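Local coordinates for protein fanconi-associated nuclease 1 homolog (Pseudomonas aeruginosa, PDB 5Y7Q) that belongs to the FAN1 family of VRR-NUC-domain nuclease homologues and binds DNA, at residues 200-214 / 428-440. Numbering follows the deposited sequence.
Sequences YFGNLWQDWSEFVLA and PGAFFHPFHSAPA. With nucleotides of chain D; nucleotides of chain B.
Phe-432 turns the edge of its ring to the end of helix 190-201, where it lies beside the backbone carbonyls of Tyr-200 and Phe-201 and the CA of Gly-202, the residue at which the helix breaks off with positive phi. The next residue makes the polar link. His-433 NE2 donates to Phe-201 O at 3.0 Å, approaching from above the carbonyl plane with an N-H...O angle of 144°. The edge of the Phe-201 ring points at one face of this imidazole, while His-436 NE2 sits over the other. The other ring nitrogen, ND1, accepts from Phe-435 N at 3.2 Å, almost in the ring plane, within a type I turn from His-433 to His-436. Pro-434 brings CD to 3.3 Å from Tyr-200 OH. Phe-435 then packs between the end of helix 190-201, at Tyr-200 and Phe-201, and helix 209-215: with CG anti to its carbonyl carbon (chi1 -52°), its edge meets the face of Phe-211, centroids 4.7 Å apart. Glu-210 CG lies 3.5 Å from Phe-435 CD1, and Ala-214 CB reaches the rim at CE1. Trp-205 lays one face of its indole over the base of DC11 of chain D, while Leu-213 meets the base of DG10 of chain B. With ND1 accepting from Phe-435 N and NE2 donating to Phe-201 O, His-433 is probably a neutral NE2-H tautomer, fixed in rotation by bonds to both segments.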
loop_
_atom_site.group_PDB
_atom_site.type_symbol
_atom_site.label_atom_id
_atom_site.label_comp_id
_atom_site.label_asym_id
_atom_site.label_seq_id
_atom_site.Cartn_x
_atom_site.Cartn_y
_atom_site.Cartn_z
ATOM N N TYR A 200 -12.426 -13.009 -3.569
ATOM C CA TYR A 200 -13.036 -12.076 -4.511
ATOM C C TYR A 200 -12.072 -10.954 -4.900
ATOM O O TYR A 200 -11.984 -10.600 -6.077
ATOM C CB TYR A 200 -14.323 -11.506 -3.925
ATOM C CG TYR A 200 -15.034 -10.459 -4.782
ATOM C CD1 TYR A 200 -15.926 -10.839 -5.766
ATOM C CD2 TYR A 200 -14.841 -9.086 -4.571
ATOM C CE1 TYR A 200 -16.594 -9.908 -6.540
ATOM C CE2 TYR A 200 -15.515 -8.147 -5.343
ATOM C CZ TYR A 200 -16.394 -8.571 -6.331
ATOM O OH TYR A 200 -17.080 -7.667 -7.118
ATOM N N PHE A 201 -11.349 -10.379 -3.932
ATOM C CA PHE A 201 -10.548 -9.190 -4.193
ATOM C C PHE A 201 -9.127 -9.472 -4.651
ATOM O O PHE A 201 -8.486 -8.563 -5.188
ATOM C CB PHE A 201 -10.460 -8.311 -2.946
ATOM C CG PHE A 201 -11.679 -7.471 -2.709
ATOM C CD1 PHE A 201 -12.103 -6.559 -3.651
ATOM C CD2 PHE A 201 -12.398 -7.587 -1.537
ATOM C CE1 PHE A 201 -13.241 -5.780 -3.427
ATOM C CE2 PHE A 201 -13.526 -6.801 -1.301
ATOM C CZ PHE A 201 -13.956 -5.909 -2.244
ATOM N N GLY A 202 -8.623 -10.690 -4.475
ATOM C CA GLY A 202 -7.206 -10.937 -4.678
ATOM C C GLY A 202 -6.280 -10.371 -3.616
ATOM O O GLY A 202 -5.069 -10.353 -3.834
ATOM N N ASN A 203 -6.801 -9.962 -2.457
ATOM C CA ASN A 203 -6.029 -9.343 -1.380
ATOM C C ASN A 203 -6.961 -9.149 -0.184
ATOM O O ASN A 203 -8.187 -9.164 -0.330
ATOM C CB ASN A 203 -5.438 -7.991 -1.806
ATOM C CG ASN A 203 -6.521 -6.953 -2.122
ATOM O OD1 ASN A 203 -7.068 -6.308 -1.233
ATOM N ND2 ASN A 203 -6.851 -6.820 -3.388
ATOM N N LEU A 204 -6.371 -8.935 0.992
ATOM C CA LEU A 204 -7.163 -8.701 2.193
ATOM C C LEU A 204 -7.335 -7.232 2.591
ATOM O O LEU A 204 -8.051 -6.962 3.562
ATOM C CB LEU A 204 -6.569 -9.484 3.356
ATOM C CG LEU A 204 -7.074 -10.932 3.258
ATOM C CD1 LEU A 204 -6.326 -11.849 4.177
ATOM C CD2 LEU A 204 -8.591 -10.980 3.528
ATOM N N TRP A 205 -6.740 -6.264 1.879
ATOM C CA TRP A 205 -6.887 -4.891 2.367
ATOM C C TRP A 205 -8.211 -4.232 1.969
ATOM O O TRP A 205 -8.634 -3.282 2.634
ATOM C CB TRP A 205 -5.696 -4.020 1.932
ATOM C CG TRP A 205 -5.363 -4.025 0.485
ATOM C CD1 TRP A 205 -4.519 -4.886 -0.169
ATOM C CD2 TRP A 205 -5.831 -3.106 -0.497
ATOM N NE1 TRP A 205 -4.450 -4.568 -1.505
ATOM C CE2 TRP A 205 -5.248 -3.477 -1.734
ATOM C CE3 TRP A 205 -6.688 -2.004 -0.456
ATOM C CZ2 TRP A 205 -5.501 -2.785 -2.918
ATOM C CZ3 TRP A 205 -6.930 -1.311 -1.633
ATOM C CH2 TRP A 205 -6.344 -1.711 -2.850
ATOM N N GLN A 206 -8.895 -4.720 0.942
ATOM C CA GLN A 206 -10.135 -4.104 0.479
ATOM C C GLN A 206 -11.338 -4.658 1.244
ATOM O O GLN A 206 -11.448 -5.867 1.465
ATOM C CB GLN A 206 -10.312 -4.333 -1.031
ATOM C CG GLN A 206 -9.077 -3.936 -1.902
ATOM C CD GLN A 206 -9.393 -3.775 -3.397
ATOM O OE1 GLN A 206 -8.922 -4.546 -4.245
ATOM N NE2 GLN A 206 -10.168 -2.750 -3.720
ATOM N N ASP A 207 -12.238 -3.760 1.650
ATOM C CA ASP A 207 -13.417 -4.095 2.434
ATOM C C ASP A 207 -14.606 -4.332 1.517
ATOM O O ASP A 207 -14.542 -4.114 0.301
ATOM C CB ASP A 207 -13.770 -2.972 3.409
ATOM C CG ASP A 207 -12.852 -2.929 4.619
ATOM O OD1 ASP A 207 -11.838 -3.666 4.641
ATOM O OD2 ASP A 207 -13.140 -2.145 5.554
ATOM N N TRP A 208 -15.733 -4.733 2.124
ATOM C CA TRP A 208 -16.989 -4.788 1.392
ATOM C C TRP A 208 -17.553 -3.395 1.124
ATOM O O TRP A 208 -18.369 -3.237 0.212
ATOM C CB TRP A 208 -18.020 -5.625 2.146
ATOM C CG TRP A 208 -17.483 -6.849 2.833
ATOM C CD1 TRP A 208 -17.001 -6.928 4.114
ATOM C CD2 TRP A 208 -17.402 -8.172 2.295
ATOM N NE1 TRP A 208 -16.613 -8.221 4.398
ATOM C CE2 TRP A 208 -16.847 -9.000 3.297
ATOM C CE3 TRP A 208 -17.713 -8.733 1.055
ATOM C CZ2 TRP A 208 -16.611 -10.352 3.096
ATOM C CZ3 TRP A 208 -17.478 -10.072 0.856
ATOM C CH2 TRP A 208 -16.933 -10.870 1.872
ATOM N N SER A 209 -17.134 -2.378 1.885
ATOM C CA SER A 209 -17.623 -1.026 1.630
ATOM C C SER A 209 -17.143 -0.485 0.280
ATOM O O SER A 209 -17.691 0.515 -0.209
ATOM C CB SER A 209 -17.222 -0.100 2.782
ATOM O OG SER A 209 -16.023 -0.537 3.396
ATOM N N GLU A 210 -16.178 -1.158 -0.351
ATOM C CA GLU A 210 -15.883 -0.911 -1.752
ATOM C C GLU A 210 -17.156 -0.839 -2.595
ATOM O O GLU A 210 -17.268 0.002 -3.496
ATOM C CB GLU A 210 -14.962 -2.008 -2.264
ATOM C CG GLU A 210 -13.895 -1.524 -3.200
ATOM C CD GLU A 210 -12.700 -0.874 -2.504
ATOM O OE1 GLU A 210 -11.905 -0.225 -3.210
ATOM O OE2 GLU A 210 -12.535 -1.028 -1.272
ATOM N N PHE A 211 -18.140 -1.698 -2.304
ATOM C CA PHE A 211 -19.376 -1.684 -3.087
ATOM C C PHE A 211 -20.180 -0.414 -2.863
ATOM O O PHE A 211 -20.738 0.149 -3.813
ATOM C CB PHE A 211 -20.224 -2.901 -2.752
ATOM C CG PHE A 211 -19.735 -4.152 -3.402
ATOM C CD1 PHE A 211 -20.262 -4.564 -4.617
ATOM C CD2 PHE A 211 -18.722 -4.900 -2.813
ATOM C CE1 PHE A 211 -19.799 -5.697 -5.232
ATOM C CE2 PHE A 211 -18.259 -6.039 -3.423
ATOM C CZ PHE A 211 -18.798 -6.442 -4.644
ATOM N N VAL A 212 -20.259 0.054 -1.620
ATOM C CA VAL A 212 -21.081 1.232 -1.377
ATOM C C VAL A 212 -20.338 2.499 -1.781
ATOM O O VAL A 212 -20.934 3.422 -2.346
ATOM C CB VAL A 212 -21.564 1.270 0.087
ATOM C CG1 VAL A 212 -20.419 1.447 1.038
ATOM C CG2 VAL A 212 -22.602 2.376 0.267
ATOM N N LEU A 213 -19.019 2.548 -1.561
ATOM C CA LEU A 213 -18.265 3.741 -1.937
ATOM C C LEU A 213 -18.208 3.926 -3.461
ATOM O O LEU A 213 -18.233 5.068 -3.957
ATOM C CB LEU A 213 -16.868 3.682 -1.325
ATOM C CG LEU A 213 -16.666 4.207 0.101
ATOM C CD1 LEU A 213 -17.956 4.366 0.912
ATOM C CD2 LEU A 213 -15.706 3.319 0.838
ATOM N N ALA A 214 -18.166 2.828 -4.221
ATOM C CA ALA A 214 -18.307 2.955 -5.664
ATOM C C ALA A 214 -19.736 3.264 -6.063
ATOM O O ALA A 214 -19.952 3.872 -7.110
ATOM C CB ALA A 214 -17.839 1.692 -6.374
ATOM N N PRO A 428 -5.392 -11.060 -20.021
ATOM C CA PRO A 428 -6.007 -12.030 -19.101
ATOM C C PRO A 428 -5.313 -12.060 -17.746
ATOM O O PRO A 428 -4.087 -11.967 -17.645
ATOM C CB PRO A 428 -5.877 -13.360 -19.852
ATOM C CG PRO A 428 -6.023 -12.957 -21.271
ATOM C CD PRO A 428 -5.243 -11.629 -21.373
ATOM N N GLY A 429 -6.133 -12.163 -16.696
ATOM C CA GLY A 429 -5.679 -12.138 -15.323
ATOM C C GLY A 429 -5.317 -10.771 -14.778
ATOM O O GLY A 429 -4.841 -10.689 -13.637
ATOM N N ALA A 430 -5.483 -9.702 -15.560
ATOM C CA ALA A 430 -5.142 -8.376 -15.060
ATOM C C ALA A 430 -6.260 -7.746 -14.247
ATOM O O ALA A 430 -5.972 -6.976 -13.323
ATOM C CB ALA A 430 -4.749 -7.456 -16.212
ATOM N N PHE A 431 -7.523 -8.022 -14.585
ATOM C CA PHE A 431 -8.680 -7.505 -13.853
ATOM C C PHE A 431 -9.695 -8.634 -13.662
ATOM O O PHE A 431 -10.157 -9.231 -14.646
ATOM C CB PHE A 431 -9.330 -6.327 -14.589
ATOM C CG PHE A 431 -8.368 -5.233 -14.989
ATOM C CD1 PHE A 431 -8.300 -4.048 -14.257
ATOM C CD2 PHE A 431 -7.553 -5.364 -16.108
ATOM C CE1 PHE A 431 -7.415 -3.016 -14.617
ATOM C CE2 PHE A 431 -6.651 -4.327 -16.468
ATOM C CZ PHE A 431 -6.586 -3.151 -15.713
ATOM N N PHE A 432 -9.961 -8.994 -12.399
ATOM C CA PHE A 432 -11.009 -9.941 -12.035
ATOM C C PHE A 432 -12.206 -9.370 -11.248
ATOM O O PHE A 432 -13.019 -10.164 -10.746
ATOM C CB PHE A 432 -10.401 -11.132 -11.297
ATOM C CG PHE A 432 -9.242 -10.787 -10.446
ATOM C CD1 PHE A 432 -9.406 -10.623 -9.082
ATOM C CD2 PHE A 432 -7.982 -10.632 -10.999
ATOM C CE1 PHE A 432 -8.341 -10.309 -8.288
ATOM C CE2 PHE A 432 -6.908 -10.300 -10.206
ATOM C CZ PHE A 432 -7.085 -10.143 -8.848
ATOM N N HIS A 433 -12.318 -8.059 -11.043
ATOM C CA HIS A 433 -13.507 -7.530 -10.378
ATOM C C HIS A 433 -13.617 -6.030 -10.669
ATOM O O HIS A 433 -12.699 -5.428 -11.236
ATOM C CB HIS A 433 -13.458 -7.811 -8.866
ATOM C CG HIS A 433 -12.188 -7.364 -8.214
ATOM N ND1 HIS A 433 -11.877 -6.034 -8.022
ATOM C CD2 HIS A 433 -11.139 -8.069 -7.727
ATOM C CE1 HIS A 433 -10.695 -5.942 -7.436
ATOM N NE2 HIS A 433 -10.237 -7.164 -7.225
ATOM N N PRO A 434 -14.727 -5.392 -10.282
ATOM C CA PRO A 434 -14.959 -3.993 -10.672
ATOM C C PRO A 434 -14.080 -2.960 -9.989
ATOM O O PRO A 434 -14.220 -1.777 -10.314
ATOM C CB PRO A 434 -16.428 -3.766 -10.293
ATOM C CG PRO A 434 -17.011 -5.066 -10.289
ATOM C CD PRO A 434 -15.970 -5.992 -9.771
ATOM N N PHE A 435 -13.334 -3.325 -8.948
ATOM C CA PHE A 435 -12.698 -2.386 -8.024
ATOM C C PHE A 435 -11.175 -2.227 -8.154
ATOM O O PHE A 435 -10.550 -1.758 -7.199
ATOM C CB PHE A 435 -13.104 -2.759 -6.608
ATOM C CG PHE A 435 -14.593 -2.886 -6.459
ATOM C CD1 PHE A 435 -15.385 -1.753 -6.347
ATOM C CD2 PHE A 435 -15.203 -4.119 -6.508
ATOM C CE1 PHE A 435 -16.753 -1.856 -6.239
ATOM C CE2 PHE A 435 -16.571 -4.229 -6.405
ATOM C CZ PHE A 435 -17.352 -3.095 -6.265
ATOM N N HIS A 436 -10.542 -2.704 -9.228
ATOM C CA HIS A 436 -9.090 -2.519 -9.399
ATOM C C HIS A 436 -8.704 -1.073 -9.701
ATOM O O HIS A 436 -9.136 -0.492 -10.702
ATOM C CB HIS A 436 -8.543 -3.368 -10.544
ATOM C CG HIS A 436 -8.718 -4.840 -10.373
ATOM N ND1 HIS A 436 -7.799 -5.622 -9.714
ATOM C CD2 HIS A 436 -9.673 -5.680 -10.831
ATOM C CE1 HIS A 436 -8.195 -6.881 -9.744
ATOM N NE2 HIS A 436 -9.330 -6.941 -10.415
ATOM N N SER A 437 -7.808 -0.511 -8.892
ATOM C CA SER A 437 -7.260 0.785 -9.275
ATOM C C SER A 437 -6.122 0.660 -10.299
ATOM O O SER A 437 -5.899 1.601 -11.059
ATOM C CB SER A 437 -6.812 1.554 -8.032
ATOM O OG SER A 437 -5.541 1.120 -7.625
ATOM N N ALA A 438 -5.475 -0.499 -10.384
ATOM C CA ALA A 438 -4.402 -0.843 -11.304
ATOM C C ALA A 438 -4.529 -2.300 -11.710
ATOM O O ALA A 438 -5.129 -3.100 -10.985
ATOM C CB ALA A 438 -3.037 -0.638 -10.639
ATOM N N PRO A 439 -3.942 -2.694 -12.838
ATOM C CA PRO A 439 -3.863 -4.120 -13.153
ATOM C C PRO A 439 -3.039 -4.864 -12.115
ATOM O O PRO A 439 -2.189 -4.297 -11.433
ATOM C CB PRO A 439 -3.171 -4.142 -14.516
ATOM C CG PRO A 439 -2.360 -2.899 -14.523
ATOM C CD PRO A 439 -3.261 -1.885 -13.868
ATOM N N ALA A 440 -3.292 -6.170 -12.011
ATOM C CA ALA A 440 -2.596 -6.967 -11.009
ATOM C C ALA A 440 -1.123 -7.146 -11.356
ATOM O O ALA A 440 -0.277 -7.167 -10.454
ATOM C CB ALA A 440 -3.289 -8.317 -10.856
ATOM P P DC D 11 -0.373 2.425 4.545
ATOM O OP1 DC D 11 0.408 3.579 5.076
ATOM O OP2 DC D 11 0.173 1.585 3.444
ATOM O "O5'" DC D 11 -1.868 2.897 4.150
ATOM C "C5'" DC D 11 -3.017 2.030 4.386
ATOM C "C4'" DC D 11 -4.167 2.364 3.426
ATOM O "O4'" DC D 11 -3.761 2.074 2.055
ATOM C "C3'" DC D 11 -5.461 1.561 3.619
ATOM O "O3'" DC D 11 -6.574 2.303 3.072
ATOM C "C2'" DC D 11 -5.171 0.353 2.748
ATOM C "C1'" DC D 11 -4.622 1.083 1.535
ATOM N N1 DC D 11 -3.864 0.244 0.593
ATOM C C2 DC D 11 -3.590 0.751 -0.675
ATOM O O2 DC D 11 -3.983 1.898 -0.952
ATOM N N3 DC D 11 -2.902 -0.023 -1.560
ATOM C C4 DC D 11 -2.495 -1.246 -1.205
ATOM N N4 DC D 11 -1.822 -1.970 -2.105
ATOM C C5 DC D 11 -2.762 -1.778 0.095
ATOM C C6 DC D 11 -3.448 -1.006 0.954
ATOM P P DG B 10 -26.828 2.554 6.788
ATOM O OP1 DG B 10 -28.236 2.766 7.188
ATOM O OP2 DG B 10 -26.221 1.217 6.688
ATOM O "O5'" DG B 10 -26.687 3.333 5.412
ATOM C "C5'" DG B 10 -27.104 4.688 5.349
ATOM C "C4'" DG B 10 -26.437 5.379 4.203
ATOM O "O4'" DG B 10 -25.035 5.520 4.502
ATOM C "C3'" DG B 10 -26.531 4.613 2.888
ATOM O "O3'" DG B 10 -27.194 5.388 1.919
ATOM C "C2'" DG B 10 -25.083 4.341 2.482
ATOM C "C1'" DG B 10 -24.286 5.305 3.339
ATOM N N9 DG B 10 -23.005 4.750 3.714
ATOM C C8 DG B 10 -22.752 3.467 4.140
ATOM N N7 DG B 10 -21.496 3.244 4.400
ATOM C C5 DG B 10 -20.876 4.456 4.114
ATOM C C6 DG B 10 -19.511 4.830 4.199
ATOM O O6 DG B 10 -18.540 4.132 4.554
ATOM N N1 DG B 10 -19.320 6.162 3.806
ATOM C C2 DG B 10 -20.326 7.017 3.382
ATOM N N2 DG B 10 -19.964 8.261 3.048
ATOM N N3 DG B 10 -21.599 6.679 3.305
ATOM C C4 DG B 10 -21.800 5.389 3.682
#